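Local coordinates for protein titin heart isoform N2-B (Homo sapiens, PDB 2BK8) that is an immunoglobulin-like domain of the giant muscle protein titin, from its M-band part, where it probably has a structural role, at residues V22-Y28 against Y53-I59. Residues are numbered along the deposited sequence; the frame is centred on the assembly and turned at random.
Sequences VCKIENY and YEDGVAI
Tyr28 lays its ring over the Asp55-Gly56 backbone at the corner of the type I' turn from Glu54 to Val57. Gly56 CA sits 3.7 Å from the centroid of the Tyr28 ring, a CH-pi contact over the face. Asp55 C lies over the same face, nearer the rim. With CG between the backbone N and carbonyl carbon (chi1 62°), the ring turns back over the hairpin. Tyr28 OH gives a weak hydrogen bond to Asp55 OD1 at 2.9 Å, and the carboxylate stands almost perpendicular to the ring. Tyr53 OH comes obliquely to this ring and meets Tyr28 CB at 3.4 Å. The same hydroxyl of Tyr53 accepts a weak hydrogen bond from Gly56 N, within the hairpin.

Beside the turn, strands 19-26 and 57-62 pair antiparallel. Ile25 N donates to Gly56 O at 2.7 Å, almost straight at 178°. Cys23 and Ala58 form a hydrogen-bonded pair with both N-H...O bonds made. On the face of Val22, Lys24, Val57 and Ile59, Val22 CG1 touches Val57 CG1 at 4.2 Å.

The other face is the buried one. Ile25 CD1 crosses to Tyr53 CE1 at 3.8 Å and also reaches Ala58 CB. Val34 and Trp36 of the facing sheet cover Ala58, and Cys23 packs on Cys75, as expected in an immunoglobulin I-set sandwich. Backbone hydrogen bonds of Lys24 with Gly6 and of Glu26 with Val4 join strand 19-26 to edge strand 4-5.

Gly56, at positive phi, presents its bare CA to Tyr28. Mutual Glu54-Val57 backbone bonds, the Ile25 bond and the Tyr28 ring hold the turn; the phenol-carboxylate bond is a weak addition.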
# COMPACT_ATOMS: atom_id res chain seq x y z
N VAL A 22 -3.79 4.34 -2.52
CA VAL A 22 -4.52 3.82 -3.68
C VAL A 22 -3.54 3.62 -4.83
O VAL A 22 -2.84 4.57 -5.27
CB VAL A 22 -5.65 4.79 -4.14
CG1 VAL A 22 -6.28 4.30 -5.48
CG2 VAL A 22 -6.70 4.98 -3.06
N CYS A 23 -3.51 2.39 -5.34
CA CYS A 23 -2.63 2.06 -6.45
C CYS A 23 -3.44 1.49 -7.61
O CYS A 23 -4.07 0.43 -7.48
CB CYS A 23 -1.52 1.08 -6.01
SG CYS A 23 -0.36 0.61 -7.40
N LYS A 24 -3.43 2.18 -8.75
CA LYS A 24 -4.15 1.72 -9.94
C LYS A 24 -3.24 0.92 -10.91
O LYS A 24 -2.16 1.38 -11.28
CB LYS A 24 -4.79 2.95 -10.63
CG LYS A 24 -5.92 2.66 -11.57
CD LYS A 24 -6.51 3.97 -12.11
CE LYS A 24 -7.31 3.73 -13.36
NZ LYS A 24 -7.61 4.96 -14.15
N ILE A 25 -3.66 -0.30 -11.25
CA ILE A 25 -2.87 -1.21 -12.11
C ILE A 25 -3.31 -1.22 -13.57
O ILE A 25 -4.50 -1.32 -13.87
CB ILE A 25 -2.83 -2.64 -11.47
CG1 ILE A 25 -2.09 -2.58 -10.12
CG2 ILE A 25 -2.05 -3.61 -12.34
CD1 ILE A 25 -2.82 -3.22 -8.92
N GLU A 26 -2.32 -1.08 -14.47
CA GLU A 26 -2.56 -1.22 -15.91
C GLU A 26 -2.31 -2.66 -16.33
O GLU A 26 -1.34 -3.29 -15.87
CB GLU A 26 -1.67 -0.25 -16.68
CG GLU A 26 -1.81 1.25 -16.38
CD GLU A 26 -3.25 1.81 -16.49
OE1 GLU A 26 -3.93 1.58 -17.51
OE2 GLU A 26 -3.67 2.52 -15.55
N ASN A 27 -3.16 -3.17 -17.23
CA ASN A 27 -3.06 -4.52 -17.81
C ASN A 27 -3.06 -5.67 -16.79
O ASN A 27 -2.34 -6.67 -16.93
CB ASN A 27 -1.89 -4.65 -18.81
CG ASN A 27 -1.85 -3.51 -19.83
OD1 ASN A 27 -2.60 -3.52 -20.81
ND2 ASN A 27 -0.94 -2.56 -19.62
N TYR A 28 -3.85 -5.48 -15.73
CA TYR A 28 -4.24 -6.56 -14.82
C TYR A 28 -5.04 -7.65 -15.56
O TYR A 28 -5.68 -7.40 -16.60
CB TYR A 28 -5.04 -5.98 -13.65
CG TYR A 28 -6.33 -5.30 -14.05
CD1 TYR A 28 -7.52 -6.02 -14.15
CD2 TYR A 28 -6.35 -3.94 -14.37
CE1 TYR A 28 -8.69 -5.39 -14.55
CE2 TYR A 28 -7.52 -3.31 -14.73
CZ TYR A 28 -8.69 -4.03 -14.83
OH TYR A 28 -9.86 -3.41 -15.22
N TYR A 53 -8.54 -5.61 -3.09
CA TYR A 53 -8.13 -5.53 -4.51
C TYR A 53 -9.23 -6.04 -5.41
O TYR A 53 -9.69 -7.17 -5.23
CB TYR A 53 -6.82 -6.28 -4.82
CG TYR A 53 -6.60 -6.34 -6.32
CD1 TYR A 53 -6.19 -5.21 -7.04
CD2 TYR A 53 -6.89 -7.51 -7.04
CE1 TYR A 53 -6.05 -5.25 -8.45
CE2 TYR A 53 -6.76 -7.56 -8.43
CZ TYR A 53 -6.35 -6.42 -9.13
OH TYR A 53 -6.21 -6.49 -10.50
N GLU A 54 -9.65 -5.22 -6.38
CA GLU A 54 -10.68 -5.60 -7.38
C GLU A 54 -10.50 -4.76 -8.63
O GLU A 54 -10.28 -3.54 -8.51
CB GLU A 54 -12.11 -5.35 -6.85
CG GLU A 54 -12.30 -5.64 -5.37
CD GLU A 54 -13.73 -5.62 -4.91
OE1 GLU A 54 -14.64 -5.69 -5.77
OE2 GLU A 54 -13.96 -5.57 -3.67
N ASP A 55 -10.58 -5.39 -9.81
CA ASP A 55 -10.71 -4.68 -11.08
C ASP A 55 -9.62 -3.61 -11.27
O ASP A 55 -9.91 -2.47 -11.66
CB ASP A 55 -12.13 -4.09 -11.16
CG ASP A 55 -12.49 -3.57 -12.54
OD1 ASP A 55 -12.09 -4.14 -13.58
OD2 ASP A 55 -13.24 -2.58 -12.60
N GLY A 56 -8.37 -3.98 -10.96
CA GLY A 56 -7.21 -3.09 -11.13
C GLY A 56 -6.99 -1.97 -10.14
O GLY A 56 -6.12 -1.10 -10.32
N VAL A 57 -7.81 -1.95 -9.10
CA VAL A 57 -7.62 -0.97 -8.01
C VAL A 57 -7.26 -1.64 -6.67
O VAL A 57 -8.09 -2.37 -6.07
CB VAL A 57 -8.85 -0.04 -7.88
CG1 VAL A 57 -8.59 1.09 -6.85
CG2 VAL A 57 -9.23 0.55 -9.25
N ALA A 58 -6.03 -1.38 -6.21
CA ALA A 58 -5.57 -1.81 -4.87
C ALA A 58 -5.67 -0.68 -3.84
O ALA A 58 -5.19 0.44 -4.05
CB ALA A 58 -4.12 -2.33 -4.95
N ILE A 59 -6.27 -0.99 -2.69
CA ILE A 59 -6.46 0.00 -1.62
C ILE A 59 -6.00 -0.54 -0.26
O ILE A 59 -6.42 -1.63 0.17
CB ILE A 59 -7.95 0.50 -1.54
CG1 ILE A 59 -8.45 1.04 -2.89
CG2 ILE A 59 -8.12 1.50 -0.39
CD1 ILE A 59 -9.94 1.50 -2.87